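Local coordinates for protein COMB10 (PDB 2BHV) that serves as a VirB10-family core subunit of the Com type IV secretion system of Helicobacter pylori, its periplasmic domain probably contributing to the envelope-spanning transport assembly, at residues N96-E100 with S208-P212; G90-N94 with Y131-V135; L39-T43 with V80-K84; L151-N157 with R221-N227. One frame throughout, in Å; residues are numbered along the deposited sequence.

Contact 1: residues N96-E100 with S208-P212; sequences NKMGE and SKIAP
A tight loop can meet another piece of chain with little more than a methionine, a glycine and an alanine, and that is the case here: Met98, Ala211 and Gly99 supply most of the 247 Å² buried. Lys97 is the centre of an inverse gamma turn (phi/psi -72/81), which brings Met98 and Gly99 forward against residues 208-212; within the loop Glu100 N makes a weak 3.3 Å hydrogen bond to Lys97 O. The closest backbone approach pairs Gly99 with Ala211, CA to CA 4.8 Å. Gly99 takes phi/psi 93/-73, where a CB would jam against the carbonyl of Met98 and also crowd Ser208 O. Without one, Gly99 CA makes a CH...O contact of 3.1 Å with Ser208 O. No hydrogen bond crosses the interface; Gly99 N lies 3.2 Å from Lys209 O at a poor angle. Met98 reaches over the partner, its CG 3.5 Å from Ala211 CB and its CE, with chi3 near 54°, 3.7 Å from Ile210 CG2. This surface packing joins the connection between strands 87-94 and 103-111 to the chain leaving helix 196-209, beside that same helix of the second subunit, where Glu100 packs on Asn201 and Pro212 on Leu204.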
loop_
_atom_site.group_PDB
_atom_site.type_symbol
_atom_site.label_atom_id
_atom_site.label_comp_id
_atom_site.label_asym_id
_atom_site.label_seq_id
_atom_site.Cartn_x
_atom_site.Cartn_y
_atom_site.Cartn_z
ATOM N N ASN A 96 12.206 8.769 2.819
ATOM C CA ASN A 96 11.395 7.633 2.391
ATOM C C ASN A 96 11.885 6.253 2.897
ATOM O O ASN A 96 12.661 5.572 2.212
ATOM C CB ASN A 96 11.256 7.637 0.855
ATOM C CG ASN A 96 10.417 8.812 0.334
ATOM O OD1 ASN A 96 9.430 9.226 0.965
ATOM N ND2 ASN A 96 10.804 9.346 -0.828
ATOM N N LYS A 97 11.451 5.861 4.104
ATOM C CA LYS A 97 11.328 4.424 4.469
ATOM C C LYS A 97 10.126 3.939 3.652
ATOM O O LYS A 97 8.991 3.856 4.162
ATOM C CB LYS A 97 11.079 4.215 5.980
ATOM C CG LYS A 97 12.318 4.335 6.883
ATOM C CD LYS A 97 12.812 2.971 7.383
ATOM C CE LYS A 97 13.713 2.285 6.355
ATOM N NZ LYS A 97 14.150 0.921 6.783
ATOM N N MET A 98 10.403 3.635 2.377
ATOM C CA MET A 98 9.410 3.770 1.288
ATOM C C MET A 98 8.163 2.867 1.360
ATOM O O MET A 98 8.160 1.813 2.028
ATOM C CB MET A 98 10.080 3.824 -0.112
ATOM C CG MET A 98 10.123 5.271 -0.714
ATOM S SD MET A 98 11.333 5.693 -2.037
ATOM C CE MET A 98 11.027 4.433 -3.293
ATOM N N GLY A 99 7.112 3.311 0.664
ATOM C CA GLY A 99 5.737 3.029 1.068
ATOM C C GLY A 99 5.298 4.208 1.924
ATOM O O GLY A 99 4.512 5.059 1.474
ATOM N N GLU A 100 5.843 4.269 3.144
ATOM C CA GLU A 100 5.643 5.404 4.048
ATOM C C GLU A 100 6.363 6.677 3.592
ATOM O O GLU A 100 7.406 6.626 2.928
ATOM C CB GLU A 100 6.070 5.043 5.475
ATOM C CG GLU A 100 5.866 6.168 6.500
ATOM C CD GLU A 100 5.541 5.652 7.898
ATOM O OE1 GLU A 100 5.888 4.491 8.209
ATOM O OE2 GLU A 100 4.931 6.413 8.686
ATOM N N SER A 208 3.154 -1.180 -3.319
ATOM C CA SER A 208 3.290 -0.078 -2.360
ATOM C C SER A 208 4.751 0.151 -1.912
ATOM O O SER A 208 5.044 1.125 -1.216
ATOM C CB SER A 208 2.340 -0.231 -1.156
ATOM O OG SER A 208 2.861 -1.119 -0.186
ATOM N N LYS A 209 5.655 -0.739 -2.328
ATOM C CA LYS A 209 7.079 -0.630 -1.966
ATOM C C LYS A 209 7.686 0.706 -2.418
ATOM O O LYS A 209 8.284 1.421 -1.609
ATOM C CB LYS A 209 7.914 -1.825 -2.490
ATOM C CG LYS A 209 8.131 -2.984 -1.476
ATOM C CD LYS A 209 9.573 -3.519 -1.556
ATOM C CE LYS A 209 9.669 -5.027 -1.308
ATOM N NZ LYS A 209 9.388 -5.425 0.099
ATOM N N ILE A 210 7.532 1.043 -3.695
ATOM C CA ILE A 210 7.896 2.384 -4.152
ATOM C C ILE A 210 6.803 3.385 -3.705
ATOM O O ILE A 210 5.634 3.015 -3.572
ATOM C CB ILE A 210 8.170 2.420 -5.682
ATOM C CG1 ILE A 210 9.109 1.263 -6.067
ATOM C CG2 ILE A 210 8.761 3.784 -6.103
ATOM C CD1 ILE A 210 9.445 1.165 -7.561
ATOM N N ALA A 211 7.205 4.630 -3.430
ATOM C CA ALA A 211 6.294 5.656 -2.888
ATOM C C ALA A 211 5.916 6.647 -3.972
ATOM O O ALA A 211 6.661 6.791 -4.938
ATOM C CB ALA A 211 6.939 6.385 -1.702
ATOM N N PRO A 212 4.760 7.337 -3.823
ATOM C CA PRO A 212 4.392 8.293 -4.872
ATOM C C PRO A 212 5.116 9.608 -4.682
ATOM O O PRO A 212 5.622 9.897 -3.598
ATOM C CB PRO A 212 2.883 8.480 -4.675
ATOM C CG PRO A 212 2.658 8.230 -3.212
ATOM C CD PRO A 212 3.762 7.306 -2.730
#

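Contact 2: residues G90-N94 with Y131-V135; sequences GYYSN and YNGLV
Helix-on-sheet packing is illustrated here at the first turn of helix 132-146, which sits on residues 90-94 of strand 87-94 in the large mixed sheet. The strand is extended and the helix regular, with Val135 N hydrogen-bonded to Tyr131 O at 3.1 Å. Nearest CA pairs are Ser93 with Asn132 (5.7 Å) and Tyr91 with Val135 (6.4 Å), so the register runs in reverse order along the two segments. The chief bump is Val135 (chi1 t), which drops into the hollow between the side chains of Tyr91 and Ser93: its CG2 lies 4.0 Å from Tyr91 CB, 3.9 Å from Tyr91 C and 3.8 Å from Tyr92 C, while its CG1 is 3.6 Å from Ser93 OG. Beside it the Tyr91 ring, set by an m rotamer, forms a ridge. Leu134 CD2 covers one face of this ring, 4.2 Å from Tyr91 CG, and Tyr131 CE1 meets its edge 4.0 Å from Tyr91 CD1. Both tyrosines also touch Lys63 on the adjacent strand 62-68. No hydrogen bond crosses the 313 Å² interface, which rests on van der Waals packing. At the far end the Asn132 amide closes over the strand, with ND2 3.2 Å from Ser93 CB.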
loop_
_atom_site.group_PDB
_atom_site.type_symbol
_atom_site.label_atom_id
_atom_site.label_comp_id
_atom_site.label_asym_id
_atom_site.label_seq_id
_atom_site.Cartn_x
_atom_site.Cartn_y
_atom_site.Cartn_z
ATOM N N GLY A 90 13.422 27.678 5.960
ATOM C CA GLY A 90 13.631 26.304 6.398
ATOM C C GLY A 90 14.302 25.418 5.358
ATOM O O GLY A 90 14.395 25.779 4.186
ATOM N N TYR A 91 14.770 24.253 5.801
ATOM C CA TYR A 91 15.358 23.264 4.921
ATOM C C TYR A 91 14.656 21.964 5.176
ATOM O O TYR A 91 14.397 21.618 6.311
ATOM C CB TYR A 91 16.853 23.147 5.182
ATOM C CG TYR A 91 17.566 24.447 4.960
ATOM C CD1 TYR A 91 17.983 24.827 3.686
ATOM C CD2 TYR A 91 17.801 25.322 6.013
ATOM C CE1 TYR A 91 18.629 26.049 3.467
ATOM C CE2 TYR A 91 18.445 26.545 5.808
ATOM C CZ TYR A 91 18.851 26.898 4.538
ATOM O OH TYR A 91 19.479 28.098 4.357
ATOM N N TYR A 92 14.324 21.258 4.109
ATOM C CA TYR A 92 13.497 20.075 4.211
ATOM C C TYR A 92 14.119 18.894 3.486
ATOM O O TYR A 92 14.836 19.073 2.493
ATOM C CB TYR A 92 12.099 20.344 3.650
ATOM C CG TYR A 92 12.034 20.538 2.132
ATOM C CD1 TYR A 92 11.900 19.441 1.266
ATOM C CD2 TYR A 92 12.086 21.815 1.565
ATOM C CE1 TYR A 92 11.825 19.606 -0.097
ATOM C CE2 TYR A 92 12.017 21.991 0.189
ATOM C CZ TYR A 92 11.883 20.879 -0.637
ATOM O OH TYR A 92 11.817 21.038 -2.012
ATOM N N SER A 93 13.829 17.688 3.982
ATOM C CA SER A 93 14.162 16.457 3.278
ATOM C C SER A 93 13.045 15.430 3.426
ATOM O O SER A 93 12.307 15.432 4.416
ATOM C CB SER A 93 15.477 15.869 3.787
ATOM O OG SER A 93 15.318 15.303 5.082
ATOM N N ASN A 94 12.928 14.561 2.427
ATOM C CA ASN A 94 12.033 13.432 2.501
ATOM C C ASN A 94 12.855 12.194 2.810
ATOM O O ASN A 94 13.832 11.907 2.135
ATOM C CB ASN A 94 11.230 13.303 1.208
ATOM C CG ASN A 94 10.128 14.359 1.111
ATOM O OD1 ASN A 94 10.250 15.367 0.372
ATOM N ND2 ASN A 94 9.049 14.149 1.886
ATOM N N TYR A 131 22.465 19.149 0.919
ATOM C CA TYR A 131 21.102 19.519 1.277
ATOM C C TYR A 131 20.451 18.474 2.189
ATOM O O TYR A 131 19.970 18.800 3.282
ATOM C CB TYR A 131 20.245 19.724 0.017
ATOM C CG TYR A 131 19.935 21.179 -0.354
ATOM C CD1 TYR A 131 19.076 21.956 0.435
ATOM C CD2 TYR A 131 20.479 21.768 -1.517
ATOM C CE1 TYR A 131 18.781 23.277 0.094
ATOM C CE2 TYR A 131 20.180 23.105 -1.862
ATOM C CZ TYR A 131 19.330 23.845 -1.046
ATOM O OH TYR A 131 19.024 25.150 -1.353
ATOM N N ASN A 132 20.438 17.219 1.730
ATOM C CA ASN A 132 19.820 16.105 2.463
ATOM C C ASN A 132 20.638 15.742 3.694
ATOM O O ASN A 132 20.095 15.509 4.791
ATOM C CB ASN A 132 19.662 14.889 1.538
ATOM C CG ASN A 132 18.955 13.715 2.215
ATOM O OD1 ASN A 132 19.295 12.551 1.967
ATOM N ND2 ASN A 132 17.963 14.013 3.071
ATOM N N GLY A 133 21.952 15.686 3.490
ATOM C CA GLY A 133 22.909 15.605 4.571
ATOM C C GLY A 133 22.697 16.750 5.536
ATOM O O GLY A 133 22.541 16.519 6.730
ATOM N N LEU A 134 22.658 17.981 5.019
ATOM C CA LEU A 134 22.524 19.169 5.871
ATOM C C LEU A 134 21.344 19.109 6.843
ATOM O O LEU A 134 21.493 19.459 8.010
ATOM C CB LEU A 134 22.443 20.452 5.042
ATOM C CG LEU A 134 22.334 21.752 5.866
ATOM C CD1 LEU A 134 23.709 22.404 6.062
ATOM C CD2 LEU A 134 21.353 22.731 5.242
ATOM N N VAL A 135 20.178 18.682 6.360
ATOM C CA VAL A 135 19.014 18.496 7.231
ATOM C C VAL A 135 19.297 17.438 8.287
ATOM O O VAL A 135 18.914 17.586 9.434
ATOM C CB VAL A 135 17.769 18.095 6.432
ATOM C CG1 VAL A 135 16.628 17.771 7.361
ATOM C CG2 VAL A 135 17.358 19.211 5.495
#

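Contact 3: residues L39-T43 with V80-K84; sequences LRTIT and VLIPK
This is a buried, apolar contact between two pieces of sheet, at one end of the domain: the edge strand 41-42 receives side chains from the bulged strand 80-82. Leu81 carries it, with 110 of the 233 Å² covered. With Ile82 it faces Ile72 in a classic beta bulge; at phi/psi -80/-45 Leu81 turns the chain through a corner and directs its side chain (m, t) at residues 40-42. The closest CA atoms, those of Arg40 and Leu81, are 6.9 Å apart, too wide for strand pairing, and no hydrogen bond crosses. Leu81 CD1 fits against the backbone, 3.5 Å from Arg40 C and 3.6 Å from Thr41 N, and also lies 3.6 Å from Ile42 CG1. Its other methyl, CD2, lies under one face of the Arg40 guanidinium, 3.9 Å from Arg40 NH1; Arg40 NE and NH2 are hydrogen-bonded to Phe232 O and Pro233 O respectively. Ile42 (m, t) then meets Ile82 tip to tip, CD1 to CD1 at 3.7 Å. Strand 41-42 is thus held from several directions: it pairs with strand 229-231 through Ile42 and Ile230, the Thr41 backbone is hydrogen-bonded to that of His75 in the connection of the 72-73/80-82 hairpin, and that hairpin supplies the apolar cover.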
loop_
_atom_site.group_PDB
_atom_site.type_symbol
_atom_site.label_atom_id
_atom_site.label_comp_id
_atom_site.label_asym_id
_atom_site.label_seq_id
_atom_site.Cartn_x
_atom_site.Cartn_y
_atom_site.Cartn_z
ATOM N N LEU A 39 8.667 38.329 29.110
ATOM C CA LEU A 39 8.367 39.532 28.319
ATOM C C LEU A 39 8.871 39.397 26.883
ATOM O O LEU A 39 8.469 40.143 25.998
ATOM C CB LEU A 39 8.989 40.773 28.975
ATOM C CG LEU A 39 8.384 41.341 30.280
ATOM C CD1 LEU A 39 9.458 41.882 31.243
ATOM C CD2 LEU A 39 7.330 42.417 30.004
ATOM N N ARG A 40 9.760 38.440 26.652
ATOM C CA ARG A 40 10.306 38.216 25.318
ATOM C C ARG A 40 10.428 36.722 25.019
ATOM O O ARG A 40 11.449 36.244 24.515
ATOM C CB ARG A 40 11.646 38.944 25.148
ATOM C CG ARG A 40 11.511 40.467 25.095
ATOM C CD ARG A 40 12.829 41.152 24.804
ATOM N NE ARG A 40 13.363 40.747 23.510
ATOM C CZ ARG A 40 12.971 41.244 22.341
ATOM N NH1 ARG A 40 12.040 42.184 22.293
ATOM N NH2 ARG A 40 13.515 40.799 21.216
ATOM N N THR A 41 9.360 35.997 25.320
ATOM C CA THR A 41 9.332 34.561 25.128
ATOM C C THR A 41 8.096 34.167 24.339
ATOM O O THR A 41 7.032 34.766 24.496
ATOM C CB THR A 41 9.335 33.822 26.484
ATOM O OG1 THR A 41 10.474 34.235 27.245
ATOM C CG2 THR A 41 9.386 32.314 26.287
ATOM N N ILE A 42 8.246 33.165 23.483
ATOM C CA ILE A 42 7.099 32.543 22.867
ATOM C C ILE A 42 6.881 31.217 23.564
ATOM O O ILE A 42 7.806 30.420 23.694
ATOM C CB ILE A 42 7.298 32.347 21.362
ATOM C CG1 ILE A 42 7.417 33.709 20.666
ATOM C CG2 ILE A 42 6.142 31.540 20.764
ATOM C CD1 ILE A 42 7.793 33.628 19.190
ATOM N N THR A 43 5.661 31.000 24.040
ATOM C CA THR A 43 5.322 29.777 24.742
ATOM C C THR A 43 5.330 28.586 23.797
ATOM O O THR A 43 4.896 28.686 22.639
ATOM C CB THR A 43 3.932 29.887 25.362
ATOM O OG1 THR A 43 3.893 31.034 26.223
ATOM C CG2 THR A 43 3.555 28.606 26.154
ATOM N N VAL A 80 5.963 42.595 20.152
ATOM C CA VAL A 80 5.794 41.740 18.982
ATOM C C VAL A 80 7.142 41.101 18.635
ATOM O O VAL A 80 8.035 41.767 18.108
ATOM C CB VAL A 80 5.234 42.523 17.786
ATOM C CG1 VAL A 80 5.265 41.682 16.516
ATOM C CG2 VAL A 80 3.824 42.983 18.083
ATOM N N LEU A 81 7.283 39.818 18.951
ATOM C CA LEU A 81 8.540 39.096 18.723
ATOM C C LEU A 81 8.706 38.654 17.271
ATOM O O LEU A 81 9.787 38.804 16.707
ATOM C CB LEU A 81 8.678 37.891 19.668
ATOM C CG LEU A 81 8.648 38.125 21.184
ATOM C CD1 LEU A 81 8.749 36.794 21.896
ATOM C CD2 LEU A 81 9.759 39.078 21.664
ATOM N N ILE A 82 7.652 38.091 16.676
ATOM C CA ILE A 82 7.646 37.828 15.232
ATOM C C ILE A 82 6.554 38.650 14.556
ATOM O O ILE A 82 5.369 38.344 14.707
ATOM C CB ILE A 82 7.465 36.339 14.875
ATOM C CG1 ILE A 82 8.447 35.466 15.658
ATOM C CG2 ILE A 82 7.643 36.144 13.364
ATOM C CD1 ILE A 82 8.213 33.993 15.511
ATOM N N PRO A 83 6.957 39.720 13.835
ATOM C CA PRO A 83 6.034 40.620 13.137
ATOM C C PRO A 83 5.367 39.946 11.954
ATOM O O PRO A 83 5.991 39.137 11.265
ATOM C CB PRO A 83 6.940 41.760 12.646
ATOM C CG PRO A 83 8.220 41.617 13.426
ATOM C CD PRO A 83 8.358 40.152 13.678
ATOM N N LYS A 84 4.097 40.270 11.745
ATOM C CA LYS A 84 3.380 39.880 10.546
ATOM C C LYS A 84 4.217 40.191 9.315
ATOM O O LYS A 84 4.804 41.270 9.203
ATOM C CB LYS A 84 2.063 40.635 10.472
ATOM C CG LYS A 84 1.167 40.231 9.329
ATOM C CD LYS A 84 -0.032 41.161 9.246
ATOM C CE LYS A 84 -0.972 40.760 8.141
ATOM N NZ LYS A 84 -1.892 41.884 7.845
#

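Contact 4: residues L151-N157 with R221-N227; sequences LLSTLTN and RVFISPN
Six backbone hydrogen bonds tie these strands together: Ser153 N to Ser225 O (2.7 Å) and Ser225 N to Ser153 O (2.9 Å), Leu155 N to Phe223 O (2.7 Å) and Phe223 N to Leu155 O (2.8 Å), then Asn227 N to Leu151 O (2.9 Å) and Asn157 N to Arg221 O (2.8 Å) at the ends. A side-chain bond, Ser153 OG to Asn227 OD1 (2.9 Å), reinforces one end. Ser153-Ser225 and Leu155-Phe223 are therefore hydrogen-bonded pairs, while Leu152-Pro226, Thr154-Ile224 and Thr156-Val222 are non-hydrogen-bonded. The axes run antiparallel at 155° and approach to 4.4 Å. On one face Leu152 CD1 packs at 4.0 Å on both Ile224 CG2 and Pro226 CB, a cluster backed by Trp107. On the other, Leu155 CB lies 3.9 Å from Phe223 CB, and the m rotamer of Phe223 brings its ring against Asn157, whose CB stands 4.0 Å from the ring centroid in a CH-pi contact. Arg221 leads its charged end away to a salt bridge with Glu69. Strand 152-156 is outermost in its own chain, yet Thr154 and Thr156 make backbone bonds to the second subunit, so this is an antiparallel ladder at a sheet edge recruited for subunit contact.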
loop_
_atom_site.group_PDB
_atom_site.type_symbol
_atom_site.label_atom_id
_atom_site.label_comp_id
_atom_site.label_asym_id
_atom_site.label_seq_id
_atom_site.Cartn_x
_atom_site.Cartn_y
_atom_site.Cartn_z
ATOM N N LEU A 151 13.149 21.633 16.667
ATOM C CA LEU A 151 12.807 22.619 17.679
ATOM C C LEU A 151 11.461 23.256 17.390
ATOM O O LEU A 151 10.856 23.845 18.278
ATOM C CB LEU A 151 13.899 23.683 17.817
ATOM C CG LEU A 151 15.288 23.228 18.288
ATOM C CD1 LEU A 151 16.344 24.316 18.058
ATOM C CD2 LEU A 151 15.268 22.809 19.742
ATOM N N LEU A 152 10.999 23.125 16.143
ATOM C CA LEU A 152 9.740 23.708 15.676
ATOM C C LEU A 152 9.008 22.687 14.821
ATOM O O LEU A 152 9.554 22.167 13.852
ATOM C CB LEU A 152 9.999 24.933 14.817
ATOM C CG LEU A 152 10.536 26.290 15.275
ATOM C CD1 LEU A 152 9.584 27.017 16.207
ATOM C CD2 LEU A 152 11.951 26.196 15.826
ATOM N N SER A 153 7.769 22.400 15.178
ATOM C CA SER A 153 6.960 21.475 14.418
ATOM C C SER A 153 6.259 22.235 13.320
ATOM O O SER A 153 6.087 23.451 13.419
ATOM C CB SER A 153 5.935 20.822 15.319
ATOM O OG SER A 153 6.575 20.024 16.294
ATOM N N THR A 154 5.847 21.515 12.274
ATOM C CA THR A 154 5.103 22.107 11.171
ATOM C C THR A 154 3.786 21.407 11.025
ATOM O O THR A 154 3.742 20.257 10.644
ATOM C CB THR A 154 5.885 22.014 9.870
ATOM O OG1 THR A 154 7.229 22.439 10.113
ATOM C CG2 THR A 154 5.263 22.877 8.815
ATOM N N LEU A 155 2.714 22.130 11.335
ATOM C CA LEU A 155 1.352 21.588 11.375
ATOM C C LEU A 155 0.497 22.119 10.236
ATOM O O LEU A 155 0.821 23.155 9.657
ATOM C CB LEU A 155 0.709 21.942 12.708
ATOM C CG LEU A 155 1.127 21.233 14.008
ATOM C CD1 LEU A 155 2.459 20.497 13.962
ATOM C CD2 LEU A 155 1.100 22.203 15.170
ATOM N N THR A 156 -0.597 21.420 9.922
ATOM C CA THR A 156 -1.483 21.835 8.832
ATOM C C THR A 156 -2.296 23.024 9.213
ATOM O O THR A 156 -2.841 23.094 10.334
ATOM C CB THR A 156 -2.569 20.837 8.526
ATOM O OG1 THR A 156 -2.211 19.554 9.022
ATOM C CG2 THR A 156 -2.830 20.812 7.042
ATOM N N ASN A 157 -2.426 23.939 8.258
ATOM C CA ASN A 157 -3.518 24.877 8.287
ATOM C C ASN A 157 -4.221 24.892 6.937
ATOM O O ASN A 157 -4.806 25.894 6.543
ATOM C CB ASN A 157 -3.018 26.250 8.673
ATOM C CG ASN A 157 -4.136 27.194 9.032
ATOM O OD1 ASN A 157 -5.212 26.784 9.447
ATOM N ND2 ASN A 157 -3.881 28.472 8.869
ATOM N N ARG A 221 -1.069 26.402 3.578
ATOM C CA ARG A 221 -1.180 27.100 4.838
ATOM C C ARG A 221 -0.744 26.198 5.980
ATOM O O ARG A 221 -1.105 25.027 6.044
ATOM C CB ARG A 221 -2.623 27.521 5.039
ATOM C CG ARG A 221 -2.806 28.937 5.548
ATOM C CD ARG A 221 -2.872 29.884 4.403
ATOM N NE ARG A 221 -3.411 31.188 4.775
ATOM C CZ ARG A 221 -4.451 31.772 4.174
ATOM N NH1 ARG A 221 -5.088 31.172 3.170
ATOM N NH2 ARG A 221 -4.858 32.967 4.573
ATOM N N VAL A 222 0.013 26.762 6.908
ATOM C CA VAL A 222 0.739 25.975 7.888
ATOM C C VAL A 222 0.751 26.644 9.282
ATOM O O VAL A 222 0.670 27.862 9.377
ATOM C CB VAL A 222 2.163 25.735 7.335
ATOM C CG1 VAL A 222 3.246 26.165 8.306
ATOM C CG2 VAL A 222 2.324 24.297 6.861
ATOM N N PHE A 223 0.821 25.851 10.350
ATOM C CA PHE A 223 1.180 26.381 11.665
ATOM C C PHE A 223 2.595 25.959 11.991
ATOM O O PHE A 223 2.915 24.770 11.958
ATOM C CB PHE A 223 0.257 25.858 12.775
ATOM C CG PHE A 223 -1.130 26.368 12.693
ATOM C CD1 PHE A 223 -1.404 27.701 12.924
ATOM C CD2 PHE A 223 -2.172 25.519 12.390
ATOM C CE1 PHE A 223 -2.689 28.179 12.841
ATOM C CE2 PHE A 223 -3.468 26.001 12.304
ATOM C CZ PHE A 223 -3.723 27.331 12.525
ATOM N N ILE A 224 3.446 26.929 12.302
ATOM C CA ILE A 224 4.753 26.628 12.848
ATOM C C ILE A 224 4.665 26.716 14.371
ATOM O O ILE A 224 4.245 27.735 14.911
ATOM C CB ILE A 224 5.820 27.567 12.299
ATOM C CG1 ILE A 224 5.946 27.379 10.788
ATOM C CG2 ILE A 224 7.163 27.317 12.990
ATOM C CD1 ILE A 224 6.821 28.390 10.081
ATOM N N SER A 225 5.045 25.631 15.049
ATOM C CA SER A 225 4.850 25.500 16.482
ATOM C C SER A 225 6.144 25.155 17.227
ATOM O O SER A 225 6.773 24.137 16.962
ATOM C CB SER A 225 3.795 24.442 16.749
ATOM O OG SER A 225 3.634 24.229 18.142
ATOM N N PRO A 226 6.539 26.001 18.176
ATOM C CA PRO A 226 7.719 25.719 18.970
ATOM C C PRO A 226 7.495 24.519 19.868
ATOM O O PRO A 226 6.438 24.391 20.490
ATOM C CB PRO A 226 7.871 26.977 19.822
ATOM C CG PRO A 226 7.052 28.005 19.149
ATOM C CD PRO A 226 5.917 27.268 18.565
ATOM N N ASN A 227 8.480 23.639 19.924
ATOM C CA ASN A 227 8.420 22.494 20.809
ATOM C C ASN A 227 8.963 22.823 22.187
ATOM O O ASN A 227 8.947 21.987 23.089
ATOM C CB ASN A 227 9.164 21.323 20.200
ATOM C CG ASN A 227 8.446 20.746 19.013
ATOM O OD1 ASN A 227 7.224 20.668 19.000
ATOM N ND2 ASN A 227 9.203 20.335 18.001
#

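Overall arrangement
Taken together, the four contacts are spread along one elongated domain. Contacts 3 and 4 are neighbours, their centres about 15 Å apart and joined by Ile42 CG2 on Pro226 CG at 4.0 Å. Contact 2 reaches the same large sheet, about 17 Å from contact 4 between centres, and helix 132-146 is followed in the chain by strand 152-156. Contact 1 lies beyond, its centre about 19 Å from that of contact 2, with segments adjoining in sequence, and about 39 Å from that of contact 3, on the opposite side of the chain's centre. Although contacts 1 and 4 are about 14 Å apart at their nearest atoms, both touch the second subunit, linking the internal packing to the dimer.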